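Prephenate dehydrogenase (Aquifex aeolicus, PDB 2G5C) probably catalyses the NAD-dependent oxidative decarboxylation of prephenate to 3-(4-hydroxyphenyl)pyruvate, a step of tyrosine biosynthesis. Local coordinates at residues A[119-124]-A[134-139]; A[91-96]-A[113-118]. All coordinates share one frame; numbering follows the deposited sequence.

How the contacts relate
After the first strands of the nucleotide-binding domain, the chain runs through strand 91-94, helix 101-110 and strand 114-120; contact 2 (91-96 with 113-118) closes this beta-alpha-beta unit by laying the two strands side by side. Contact 1 (119-124 with 134-139) opens where contact 2 ends, at the tip of the same strand, and closes the excursion that precedes strand 140-143. The two closures therefore follow in series, neither nested nor crossed. They meet where Tyr136 OH and Gln95 NE2 lie 2.6 Å apart, a probable hydrogen bond, and where Pro119 packs on Gln95. Contact 2 joins neighbouring strands, contact 1 sets a strand end against a loop, and both lie against NAD.

Contact 1: residues A[119-124]-A[134-139]; sequences PIAGTE and NLYEGK. With NAD (nicotinamide-adenine-dinucleotide), chain E.
Ala121 CB packs against Leu135 O, 3.2 Å away, and Lys139 CG at 3.3 Å, closer than carbons usually pack. Lys139 CG also lies 3.2 Å from Ile120 O. Leu135 has CG anti to its backbone N (chi1 -177°), which carries its branch to the other segment: CD1 sits 3.4 Å from Gly122 N. An alanine in place of Leu135 would probably open a gap beside Gly122 and Ala121, leaving this turn next to the nicotinamide without its apolar backing. Pro119 and Tyr136 run side by side, Pro119 CB being 3.6 Å from Tyr136 CE1; the phenol meets Trp161 edge-to-face, and its OH reaches Gln95. This is the end of strand 114-120 in the Rossmann-type domain, where the chain makes an inverse gamma turn centred on Ile120 and passes along the nicotinamide. Glu124 N gives NAD O7N a weak, bent hydrogen bond (3.2 Å, 126°), while Gly122 takes backbone angles suited to glycine, and a CB there would strike O7N. No hydrogen bond joins the two segments, and Leu135 O is buried without a partner. The outer side is looser: Lys139, bent at chi2, leads its exposed end away from 119-124.

Contact 2: residues A[91-96]-A[113-118]; sequences TVTDQG and RFVGGH. With NAD (nicotinamide-adenine-dinucleotide), chain E.
Thr93 sets OG1 anti to its backbone N (chi1 -170°), beside its own carbonyl carbon, and from there the hydroxyl donates to Val115 O at 2.6 Å. Asp94 instead holds CG between the backbone N and carbonyl carbon (chi1 73°), which brings OD1 within 2.9 Å of Gly117 N; this N-H meets OD1 from above the carboxylate plane. The second oxygen, OD2, forms a salt bridge with Lys99 and accepts a weak bond from Gly96 N, so the buried carboxylate is gripped at both oxygens. Lys99 also bonds Gly117 O, and its positive charge would be likely to favour the ionised aspartate. Farther back, Val92 N donates almost straight to Arg113 O (2.9 Å), and Val115 N returns a bond to Val92 O (2.8 Å). These are the parallel strands of a beta-alpha-beta crossover in the Rossmann-type sheet, with helix 101-110 as the connection. On the helix side, Val92 and Phe114 cross at about a right angle, CG1 of Val92 lying 4.1 Å from CD1 of Phe114. The Phe114 ring reaches on to Asp94, with CZ 3.5 Å from OD1, and is covered by Val103 and Leu106. At Asp94 the side-chain bond spans the strands where Asp94 N and Val115 O are not hydrogen-bonded; beyond it the segment ends approach NAD: Gln95 O is 3.2 Å from C6N of the nicotinamide. His118 turns its edge to NAD C5N, packs CB against Gly96 O (3.5 Å), and bonds through ND1 to His176 NE2.

Contact 1: residues A[119-124]-A[134-139]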
ATOM      1  N   PRO A 119       2.938   0.981  21.620  1.00 24.07           N
ATOM      2  CA  PRO A 119       4.008   0.269  20.920  1.00 26.07           C
ATOM      3  C   PRO A 119       3.692   0.257  19.424  1.00 28.25           C
ATOM      4  O   PRO A 119       2.569  -0.054  19.028  1.00 28.52           O
ATOM      5  CB  PRO A 119       3.951  -1.121  21.539  1.00 24.64           C
ATOM      6  CG  PRO A 119       2.481  -1.296  21.791  1.00 25.88           C
ATOM      7  CD  PRO A 119       2.105   0.045  22.395  1.00 24.05           C
ATOM      8  N   ILE A 120       4.671   0.616  18.600  1.00 31.45           N
ATOM      9  CA  ILE A 120       4.466   0.645  17.155  1.00 34.99           C
ATOM     10  C   ILE A 120       4.893  -0.687  16.557  1.00 38.42           C
ATOM     11  O   ILE A 120       5.922  -0.785  15.880  1.00 38.04           O
ATOM     12  CB  ILE A 120       5.279   1.782  16.490  1.00 34.81           C
ATOM     13  CG1 ILE A 120       5.014   3.110  17.207  1.00 34.26           C
ATOM     14  CG2 ILE A 120       4.901   1.897  15.013  1.00 33.13           C
ATOM     15  CD1 ILE A 120       3.569   3.568  17.150  1.00 36.59           C
ATOM     16  N   ALA A 121       4.093  -1.713  16.824  1.00 41.52           N
ATOM     17  CA  ALA A 121       4.353  -3.057  16.334  1.00 45.65           C
ATOM     18  C   ALA A 121       3.027  -3.797  16.194  1.00 48.81           C
ATOM     19  O   ALA A 121       1.959  -3.209  16.374  1.00 48.77           O
ATOM     20  CB  ALA A 121       5.266  -3.795  17.304  1.00 45.10           C
ATOM     21  N   GLY A 122       3.103  -5.087  15.873  1.00 52.30           N
ATOM     22  CA  GLY A 122       1.899  -5.884  15.715  1.00 56.33           C
ATOM     23  C   GLY A 122       1.420  -5.930  14.278  1.00 59.19           C
ATOM     24  O   GLY A 122       1.030  -4.908  13.713  1.00 60.09           O
ATOM     25  N   THR A 123       1.445  -7.118  13.685  1.00 61.81           N
ATOM     26  CA  THR A 123       1.019  -7.287  12.301  1.00 64.68           C
ATOM     27  C   THR A 123      -0.501  -7.353  12.174  1.00 65.88           C
ATOM     28  O   THR A 123      -1.033  -8.071  11.325  1.00 66.52           O
ATOM     29  CB  THR A 123       1.626  -8.564  11.686  1.00 65.33           C
ATOM     30  OG1 THR A 123       1.252  -9.700  12.475  1.00 66.67           O
ATOM     31  CG2 THR A 123       3.145  -8.464  11.639  1.00 65.68           C
ATOM     32  N   GLU A 124      -1.190  -6.597  13.023  1.00 67.04           N
ATOM     33  CA  GLU A 124      -2.650  -6.540  13.017  1.00 67.85           C
ATOM     34  C   GLU A 124      -3.338  -7.853  13.398  1.00 67.27           C
ATOM     35  O   GLU A 124      -4.556  -7.883  13.573  1.00 67.31           O
ATOM     36  CB  GLU A 124      -3.163  -6.089  11.642  1.00 69.67           C
ATOM     37  CG  GLU A 124      -2.754  -4.674  11.231  1.00 72.62           C
ATOM     38  CD  GLU A 124      -1.287  -4.564  10.847  1.00 74.04           C
ATOM     39  OE1 GLU A 124      -0.867  -5.257   9.895  1.00 74.83           O
ATOM     40  OE2 GLU A 124      -0.555  -3.783  11.495  1.00 74.18           O
ATOM     41  N   ASN A 134       8.769 -11.459  20.754  1.00 41.87           N
ATOM     42  CA  ASN A 134       9.786 -10.572  20.195  1.00 41.08           C
ATOM     43  C   ASN A 134       9.124  -9.443  19.428  1.00 39.80           C
ATOM     44  O   ASN A 134       9.799  -8.631  18.797  1.00 39.91           O
ATOM     45  CB  ASN A 134      10.695 -11.342  19.242  1.00 42.46           C
ATOM     46  CG  ASN A 134       9.951 -11.853  18.025  1.00 43.46           C
ATOM     47  OD1 ASN A 134       9.041 -12.674  18.139  1.00 43.19           O
ATOM     48  ND2 ASN A 134      10.327 -11.360  16.850  1.00 45.96           N
ATOM     49  N   LEU A 135       7.798  -9.404  19.490  1.00 38.05           N
ATOM     50  CA  LEU A 135       7.011  -8.397  18.793  1.00 37.90           C
ATOM     51  C   LEU A 135       7.526  -6.964  18.928  1.00 37.25           C
ATOM     52  O   LEU A 135       7.357  -6.151  18.019  1.00 38.21           O
ATOM     53  CB  LEU A 135       5.560  -8.456  19.273  1.00 36.28           C
ATOM     54  CG  LEU A 135       4.603  -7.493  18.568  1.00 37.93           C
ATOM     55  CD1 LEU A 135       4.437  -7.910  17.108  1.00 35.64           C
ATOM     56  CD2 LEU A 135       3.258  -7.494  19.277  1.00 36.20           C
ATOM     57  N   TYR A 136       8.166  -6.655  20.049  1.00 36.91           N
ATOM     58  CA  TYR A 136       8.660  -5.303  20.287  1.00 35.77           C
ATOM     59  C   TYR A 136      10.146  -5.090  19.997  1.00 37.68           C
ATOM     60  O   TYR A 136      10.608  -3.949  19.942  1.00 36.59           O
ATOM     61  CB  TYR A 136       8.360  -4.915  21.736  1.00 33.73           C
ATOM     62  CG  TYR A 136       6.928  -5.195  22.145  1.00 31.48           C
ATOM     63  CD1 TYR A 136       5.881  -4.393  21.691  1.00 31.37           C
ATOM     64  CD2 TYR A 136       6.618  -6.279  22.967  1.00 29.97           C
ATOM     65  CE1 TYR A 136       4.559  -4.661  22.046  1.00 29.58           C
ATOM     66  CE2 TYR A 136       5.302  -6.558  23.327  1.00 28.77           C
ATOM     67  CZ  TYR A 136       4.277  -5.744  22.863  1.00 28.80           C
ATOM     68  OH  TYR A 136       2.976  -6.003  23.226  1.00 24.61           O
ATOM     69  N   GLU A 137      10.888  -6.178  19.807  1.00 39.47           N
ATOM     70  CA  GLU A 137      12.324  -6.094  19.540  1.00 41.99           C
ATOM     71  C   GLU A 137      12.694  -5.070  18.468  1.00 42.20           C
ATOM     72  O   GLU A 137      12.428  -5.272  17.285  1.00 42.70           O
ATOM     73  CB  GLU A 137      12.864  -7.467  19.134  1.00 44.84           C
ATOM     74  CG  GLU A 137      12.709  -8.540  20.194  1.00 49.72           C
ATOM     75  CD  GLU A 137      13.555  -8.275  21.425  1.00 53.01           C
ATOM     76  OE1 GLU A 137      13.400  -7.199  22.035  1.00 54.67           O
ATOM     77  OE2 GLU A 137      14.375  -9.147  21.783  1.00 55.86           O
ATOM     78  N   GLY A 138      13.314  -3.973  18.892  1.00 42.65           N
ATOM     79  CA  GLY A 138      13.722  -2.940  17.957  1.00 42.91           C
ATOM     80  C   GLY A 138      12.621  -1.974  17.561  1.00 42.86           C
ATOM     81  O   GLY A 138      12.897  -0.899  17.028  1.00 44.33           O
ATOM     82  N   LYS A 139      11.373  -2.351  17.816  1.00 41.83           N
ATOM     83  CA  LYS A 139      10.236  -1.502  17.477  1.00 41.19           C
ATOM     84  C   LYS A 139      10.199  -0.228  18.319  1.00 39.80           C
ATOM     85  O   LYS A 139      10.817  -0.153  19.378  1.00 39.55           O
ATOM     86  CB  LYS A 139       8.925  -2.272  17.665  1.00 42.02           C
ATOM     87  CG  LYS A 139       8.322  -2.840  16.385  1.00 43.89           C
ATOM     88  CD  LYS A 139       9.170  -3.937  15.767  1.00 44.08           C
ATOM     89  CE  LYS A 139       8.450  -4.550  14.571  1.00 44.19           C
ATOM     90  NZ  LYS A 139       9.155  -5.743  14.026  1.00 44.03           N
TER
HETATM   91  PA  NAD E3686      -7.187  -8.877  20.290  1.00 33.72           P
HETATM   92  O1A NAD E3686      -6.194  -9.888  19.894  1.00 31.02           O
HETATM   93  O2A NAD E3686      -8.546  -8.981  19.632  1.00 30.42           O
HETATM   94  O5B NAD E3686      -7.298  -8.952  21.877  1.00 32.16           O
HETATM   95  C5B NAD E3686      -8.183  -8.109  22.556  1.00 31.31           C
HETATM   96  C4B NAD E3686      -8.620  -8.787  23.841  1.00 28.47           C
HETATM   97  O4B NAD E3686      -9.528  -7.893  24.429  1.00 30.43           O
HETATM   98  C3B NAD E3686      -9.411 -10.094  23.603  1.00 30.82           C
HETATM   99  O3B NAD E3686      -8.790 -11.218  24.214  1.00 29.46           O
HETATM  100  C2B NAD E3686     -10.801  -9.760  24.149  1.00 31.01           C
HETATM  101  O2B NAD E3686     -11.535 -10.840  24.686  1.00 30.47           O
HETATM  102  C1B NAD E3686     -10.427  -8.687  25.144  1.00 30.12           C
HETATM  103  N9A NAD E3686     -11.474  -7.788  25.663  1.00 30.09           N
HETATM  104  C8A NAD E3686     -12.504  -7.169  24.995  1.00 27.82           C
HETATM  105  N7A NAD E3686     -13.209  -6.438  25.875  1.00 30.08           N
HETATM  106  C5A NAD E3686     -12.649  -6.575  27.098  1.00 30.74           C
HETATM  107  C6A NAD E3686     -12.935  -6.065  28.374  1.00 28.94           C
HETATM  108  N6A NAD E3686     -13.957  -5.250  28.567  1.00 30.57           N
HETATM  109  N1A NAD E3686     -12.129  -6.420  29.457  1.00 30.91           N
HETATM  110  C2A NAD E3686     -11.043  -7.279  29.283  1.00 30.49           C
HETATM  111  N3A NAD E3686     -10.752  -7.789  28.026  1.00 33.27           N
HETATM  112  C4A NAD E3686     -11.549  -7.433  26.964  1.00 30.27           C
HETATM  113  O3  NAD E3686      -6.631  -7.359  20.036  1.00 33.51           O
HETATM  114  PN  NAD E3686      -5.088  -6.914  19.987  1.00 35.85           P
HETATM  115  O1N NAD E3686      -4.331  -7.743  20.944  1.00 33.26           O
HETATM  116  O2N NAD E3686      -4.644  -6.974  18.567  1.00 36.82           O
HETATM  117  O5D NAD E3686      -5.018  -5.360  20.420  1.00 39.31           O
HETATM  118  C5D NAD E3686      -5.379  -4.939  21.721  1.00 37.72           C
HETATM  119  C4D NAD E3686      -5.120  -3.433  21.953  1.00 36.50           C
HETATM  120  O4D NAD E3686      -3.841  -3.080  21.450  1.00 37.28           O
HETATM  121  C3D NAD E3686      -6.103  -2.421  21.350  1.00 37.26           C
HETATM  122  O3D NAD E3686      -6.483  -1.493  22.369  1.00 36.27           O
HETATM  123  C2D NAD E3686      -5.354  -1.728  20.222  1.00 37.35           C
HETATM  124  O2D NAD E3686      -5.726  -0.362  20.062  1.00 34.62           O
HETATM  125  C1D NAD E3686      -3.894  -1.939  20.618  1.00 36.28           C
HETATM  126  N1N NAD E3686      -2.915  -2.132  19.503  1.00 37.05           N
HETATM  127  C2N NAD E3686      -3.179  -3.118  18.555  1.00 37.34           C
HETATM  128  C3N NAD E3686      -2.284  -3.325  17.497  1.00 38.73           C
HETATM  129  C7N NAD E3686      -2.582  -4.393  16.486  1.00 39.37           C
HETATM  130  O7N NAD E3686      -1.689  -4.570  15.466  1.00 41.08           O
HETATM  131  N7N NAD E3686      -3.655  -5.164  16.532  1.00 39.82           N
HETATM  132  C4N NAD E3686      -1.116  -2.517  17.413  1.00 38.80           C
HETATM  133  C5N NAD E3686      -0.859  -1.520  18.382  1.00 37.80           C
HETATM  134  C6N NAD E3686      -1.776  -1.336  19.430  1.00 38.49           C

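Contact 2: residues A[91-96]-A[113-118]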
ATOM      1  N   THR A  91       1.020   0.707  39.262  1.00 29.73           N
ATOM      2  CA  THR A  91       1.331   1.451  38.042  1.00 27.99           C
ATOM      3  C   THR A  91       0.464   0.896  36.921  1.00 26.57           C
ATOM      4  O   THR A  91       0.395  -0.319  36.730  1.00 26.42           O
ATOM      5  CB  THR A  91       2.806   1.288  37.629  1.00 28.31           C
ATOM      6  OG1 THR A  91       3.646   1.935  38.592  1.00 29.35           O
ATOM      7  CG2 THR A  91       3.048   1.907  36.253  1.00 27.64           C
ATOM      8  N   VAL A  92      -0.202   1.783  36.189  1.00 25.39           N
ATOM      9  CA  VAL A  92      -1.071   1.368  35.091  1.00 25.58           C
ATOM     10  C   VAL A  92      -0.671   2.053  33.791  1.00 25.92           C
ATOM     11  O   VAL A  92      -0.613   3.280  33.724  1.00 23.71           O
ATOM     12  CB  VAL A  92      -2.549   1.707  35.373  1.00 25.08           C
ATOM     13  CG1 VAL A  92      -3.416   1.268  34.191  1.00 25.29           C
ATOM     14  CG2 VAL A  92      -3.010   1.025  36.655  1.00 27.07           C
ATOM     15  N   THR A  93      -0.406   1.253  32.760  1.00 24.24           N
ATOM     16  CA  THR A  93      -0.016   1.793  31.459  1.00 24.30           C
ATOM     17  C   THR A  93      -0.795   1.032  30.380  1.00 23.87           C
ATOM     18  O   THR A  93      -1.441   0.032  30.681  1.00 21.64           O
ATOM     19  CB  THR A  93       1.528   1.671  31.261  1.00 24.41           C
ATOM     20  OG1 THR A  93       1.934   2.412  30.103  1.00 26.67           O
ATOM     21  CG2 THR A  93       1.944   0.217  31.122  1.00 27.22           C
ATOM     22  N   ASP A  94      -0.759   1.500  29.135  1.00 23.11           N
ATOM     23  CA  ASP A  94      -1.518   0.824  28.083  1.00 24.38           C
ATOM     24  C   ASP A  94      -0.767   0.581  26.770  1.00 24.63           C
ATOM     25  O   ASP A  94       0.424   0.873  26.638  1.00 24.47           O
ATOM     26  CB  ASP A  94      -2.806   1.610  27.792  1.00 24.71           C
ATOM     27  CG  ASP A  94      -2.546   2.919  27.031  1.00 29.17           C
ATOM     28  OD1 ASP A  94      -1.688   3.721  27.475  1.00 29.74           O
ATOM     29  OD2 ASP A  94      -3.208   3.149  25.992  1.00 27.96           O
ATOM     30  N   GLN A  95      -1.496   0.027  25.805  1.00 25.93           N
ATOM     31  CA  GLN A  95      -0.971  -0.274  24.477  1.00 25.53           C
ATOM     32  C   GLN A  95      -1.882   0.329  23.415  1.00 24.88           C
ATOM     33  O   GLN A  95      -1.638   0.169  22.219  1.00 28.32           O
ATOM     34  CB  GLN A  95      -0.903  -1.791  24.263  1.00 26.20           C
ATOM     35  CG  GLN A  95       0.187  -2.484  25.048  1.00 26.98           C
ATOM     36  CD  GLN A  95       0.422  -3.909  24.582  1.00 25.72           C
ATOM     37  OE1 GLN A  95      -0.219  -4.849  25.054  1.00 26.24           O
ATOM     38  NE2 GLN A  95       1.341  -4.072  23.639  1.00 24.01           N
ATOM     39  N   GLY A  96      -2.933   1.015  23.856  1.00 23.27           N
ATOM     40  CA  GLY A  96      -3.881   1.622  22.934  1.00 23.52           C
ATOM     41  C   GLY A  96      -3.234   2.327  21.753  1.00 23.77           C
ATOM     42  O   GLY A  96      -2.168   2.925  21.896  1.00 23.31           O
ATOM     43  N   ARG A 113      -1.190   6.994  39.067  1.00 32.99           N
ATOM     44  CA  ARG A 113      -0.863   5.638  38.648  1.00 34.39           C
ATOM     45  C   ARG A 113      -0.709   5.441  37.142  1.00 32.89           C
ATOM     46  O   ARG A 113       0.093   4.617  36.701  1.00 31.24           O
ATOM     47  CB  ARG A 113      -1.919   4.662  39.176  1.00 35.77           C
ATOM     48  CG  ARG A 113      -1.823   4.436  40.677  1.00 38.35           C
ATOM     49  CD  ARG A 113      -2.926   3.538  41.196  1.00 40.72           C
ATOM     50  NE  ARG A 113      -4.235   4.167  41.069  1.00 42.47           N
ATOM     51  CZ  ARG A 113      -5.269   3.893  41.854  1.00 40.05           C
ATOM     52  NH1 ARG A 113      -5.149   3.001  42.828  1.00 40.91           N
ATOM     53  NH2 ARG A 113      -6.424   4.518  41.672  1.00 41.14           N
ATOM     54  N   PHE A 114      -1.453   6.209  36.356  1.00 31.80           N
ATOM     55  CA  PHE A 114      -1.418   6.048  34.906  1.00 30.42           C
ATOM     56  C   PHE A 114      -0.314   6.706  34.086  1.00 30.63           C
ATOM     57  O   PHE A 114       0.052   7.865  34.301  1.00 29.33           O
ATOM     58  CB  PHE A 114      -2.758   6.465  34.303  1.00 30.78           C
ATOM     59  CG  PHE A 114      -2.856   6.198  32.832  1.00 30.30           C
ATOM     60  CD1 PHE A 114      -2.984   4.896  32.363  1.00 29.41           C
ATOM     61  CD2 PHE A 114      -2.762   7.239  31.914  1.00 28.93           C
ATOM     62  CE1 PHE A 114      -3.014   4.633  30.994  1.00 29.81           C
ATOM     63  CE2 PHE A 114      -2.791   6.986  30.544  1.00 29.40           C
ATOM     64  CZ  PHE A 114      -2.917   5.681  30.084  1.00 26.93           C
ATOM     65  N   VAL A 115       0.181   5.937  33.115  1.00 29.80           N
ATOM     66  CA  VAL A 115       1.209   6.367  32.178  1.00 29.17           C
ATOM     67  C   VAL A 115       0.786   5.847  30.802  1.00 28.62           C
ATOM     68  O   VAL A 115       0.672   4.636  30.600  1.00 28.56           O
ATOM     69  CB  VAL A 115       2.584   5.776  32.523  1.00 30.02           C
ATOM     70  CG1 VAL A 115       3.620   6.254  31.509  1.00 29.72           C
ATOM     71  CG2 VAL A 115       2.988   6.185  33.932  1.00 29.98           C
ATOM     72  N   GLY A 116       0.552   6.763  29.866  1.00 28.11           N
ATOM     73  CA  GLY A 116       0.129   6.385  28.524  1.00 27.20           C
ATOM     74  C   GLY A 116       1.227   5.836  27.631  1.00 26.95           C
ATOM     75  O   GLY A 116       2.353   6.346  27.624  1.00 27.53           O
ATOM     76  N   GLY A 117       0.896   4.801  26.864  1.00 26.54           N
ATOM     77  CA  GLY A 117       1.875   4.192  25.977  1.00 24.72           C
ATOM     78  C   GLY A 117       1.288   3.642  24.684  1.00 23.73           C
ATOM     79  O   GLY A 117       0.081   3.368  24.596  1.00 21.24           O
ATOM     80  N   HIS A 118       2.145   3.489  23.677  1.00 21.14           N
ATOM     81  CA  HIS A 118       1.725   2.966  22.375  1.00 22.40           C
ATOM     82  C   HIS A 118       2.883   2.321  21.629  1.00 23.41           C
ATOM     83  O   HIS A 118       3.737   3.016  21.072  1.00 22.77           O
ATOM     84  CB  HIS A 118       1.153   4.078  21.496  1.00 21.65           C
ATOM     85  CG  HIS A 118       0.820   3.632  20.102  1.00 23.25           C
ATOM     86  ND1 HIS A 118       0.606   4.519  19.068  1.00 24.06           N
ATOM     87  CD2 HIS A 118       0.667   2.395  19.572  1.00 21.98           C
ATOM     88  CE1 HIS A 118       0.341   3.847  17.962  1.00 24.94           C
ATOM     89  NE2 HIS A 118       0.372   2.557  18.242  1.00 22.95           N
TER
HETATM   90  PA  NAD E3686      -7.187  -8.877  20.290  1.00 33.72           P
HETATM   91  O1A NAD E3686      -6.194  -9.888  19.894  1.00 31.02           O
HETATM   92  O2A NAD E3686      -8.546  -8.981  19.632  1.00 30.42           O
HETATM   93  O5B NAD E3686      -7.298  -8.952  21.877  1.00 32.16           O
HETATM   94  C5B NAD E3686      -8.183  -8.109  22.556  1.00 31.31           C
HETATM   95  C4B NAD E3686      -8.620  -8.787  23.841  1.00 28.47           C
HETATM   96  O4B NAD E3686      -9.528  -7.893  24.429  1.00 30.43           O
HETATM   97  C3B NAD E3686      -9.411 -10.094  23.603  1.00 30.82           C
HETATM   98  O3B NAD E3686      -8.790 -11.218  24.214  1.00 29.46           O
HETATM   99  C2B NAD E3686     -10.801  -9.760  24.149  1.00 31.01           C
HETATM  100  O2B NAD E3686     -11.535 -10.840  24.686  1.00 30.47           O
HETATM  101  C1B NAD E3686     -10.427  -8.687  25.144  1.00 30.12           C
HETATM  102  N9A NAD E3686     -11.474  -7.788  25.663  1.00 30.09           N
HETATM  103  C8A NAD E3686     -12.504  -7.169  24.995  1.00 27.82           C
HETATM  104  N7A NAD E3686     -13.209  -6.438  25.875  1.00 30.08           N
HETATM  105  C5A NAD E3686     -12.649  -6.575  27.098  1.00 30.74           C
HETATM  106  C6A NAD E3686     -12.935  -6.065  28.374  1.00 28.94           C
HETATM  107  N6A NAD E3686     -13.957  -5.250  28.567  1.00 30.57           N
HETATM  108  N1A NAD E3686     -12.129  -6.420  29.457  1.00 30.91           N
HETATM  109  C2A NAD E3686     -11.043  -7.279  29.283  1.00 30.49           C
HETATM  110  N3A NAD E3686     -10.752  -7.789  28.026  1.00 33.27           N
HETATM  111  C4A NAD E3686     -11.549  -7.433  26.964  1.00 30.27           C
HETATM  112  O3  NAD E3686      -6.631  -7.359  20.036  1.00 33.51           O
HETATM  113  PN  NAD E3686      -5.088  -6.914  19.987  1.00 35.85           P
HETATM  114  O1N NAD E3686      -4.331  -7.743  20.944  1.00 33.26           O
HETATM  115  O2N NAD E3686      -4.644  -6.974  18.567  1.00 36.82           O
HETATM  116  O5D NAD E3686      -5.018  -5.360  20.420  1.00 39.31           O
HETATM  117  C5D NAD E3686      -5.379  -4.939  21.721  1.00 37.72           C
HETATM  118  C4D NAD E3686      -5.120  -3.433  21.953  1.00 36.50           C
HETATM  119  O4D NAD E3686      -3.841  -3.080  21.450  1.00 37.28           O
HETATM  120  C3D NAD E3686      -6.103  -2.421  21.350  1.00 37.26           C
HETATM  121  O3D NAD E3686      -6.483  -1.493  22.369  1.00 36.27           O
HETATM  122  C2D NAD E3686      -5.354  -1.728  20.222  1.00 37.35           C
HETATM  123  O2D NAD E3686      -5.726  -0.362  20.062  1.00 34.62           O
HETATM  124  C1D NAD E3686      -3.894  -1.939  20.618  1.00 36.28           C
HETATM  125  N1N NAD E3686      -2.915  -2.132  19.503  1.00 37.05           N
HETATM  126  C2N NAD E3686      -3.179  -3.118  18.555  1.00 37.34           C
HETATM  127  C3N NAD E3686      -2.284  -3.325  17.497  1.00 38.73           C
HETATM  128  C7N NAD E3686      -2.582  -4.393  16.486  1.00 39.37           C
HETATM  129  O7N NAD E3686      -1.689  -4.570  15.466  1.00 41.08           O
HETATM  130  N7N NAD E3686      -3.655  -5.164  16.532  1.00 39.82           N
HETATM  131  C4N NAD E3686      -1.116  -2.517  17.413  1.00 38.80           C
HETATM  132  C5N NAD E3686      -0.859  -1.520  18.382  1.00 37.80           C
HETATM  133  C6N NAD E3686      -1.776  -1.336  19.430  1.00 38.49           C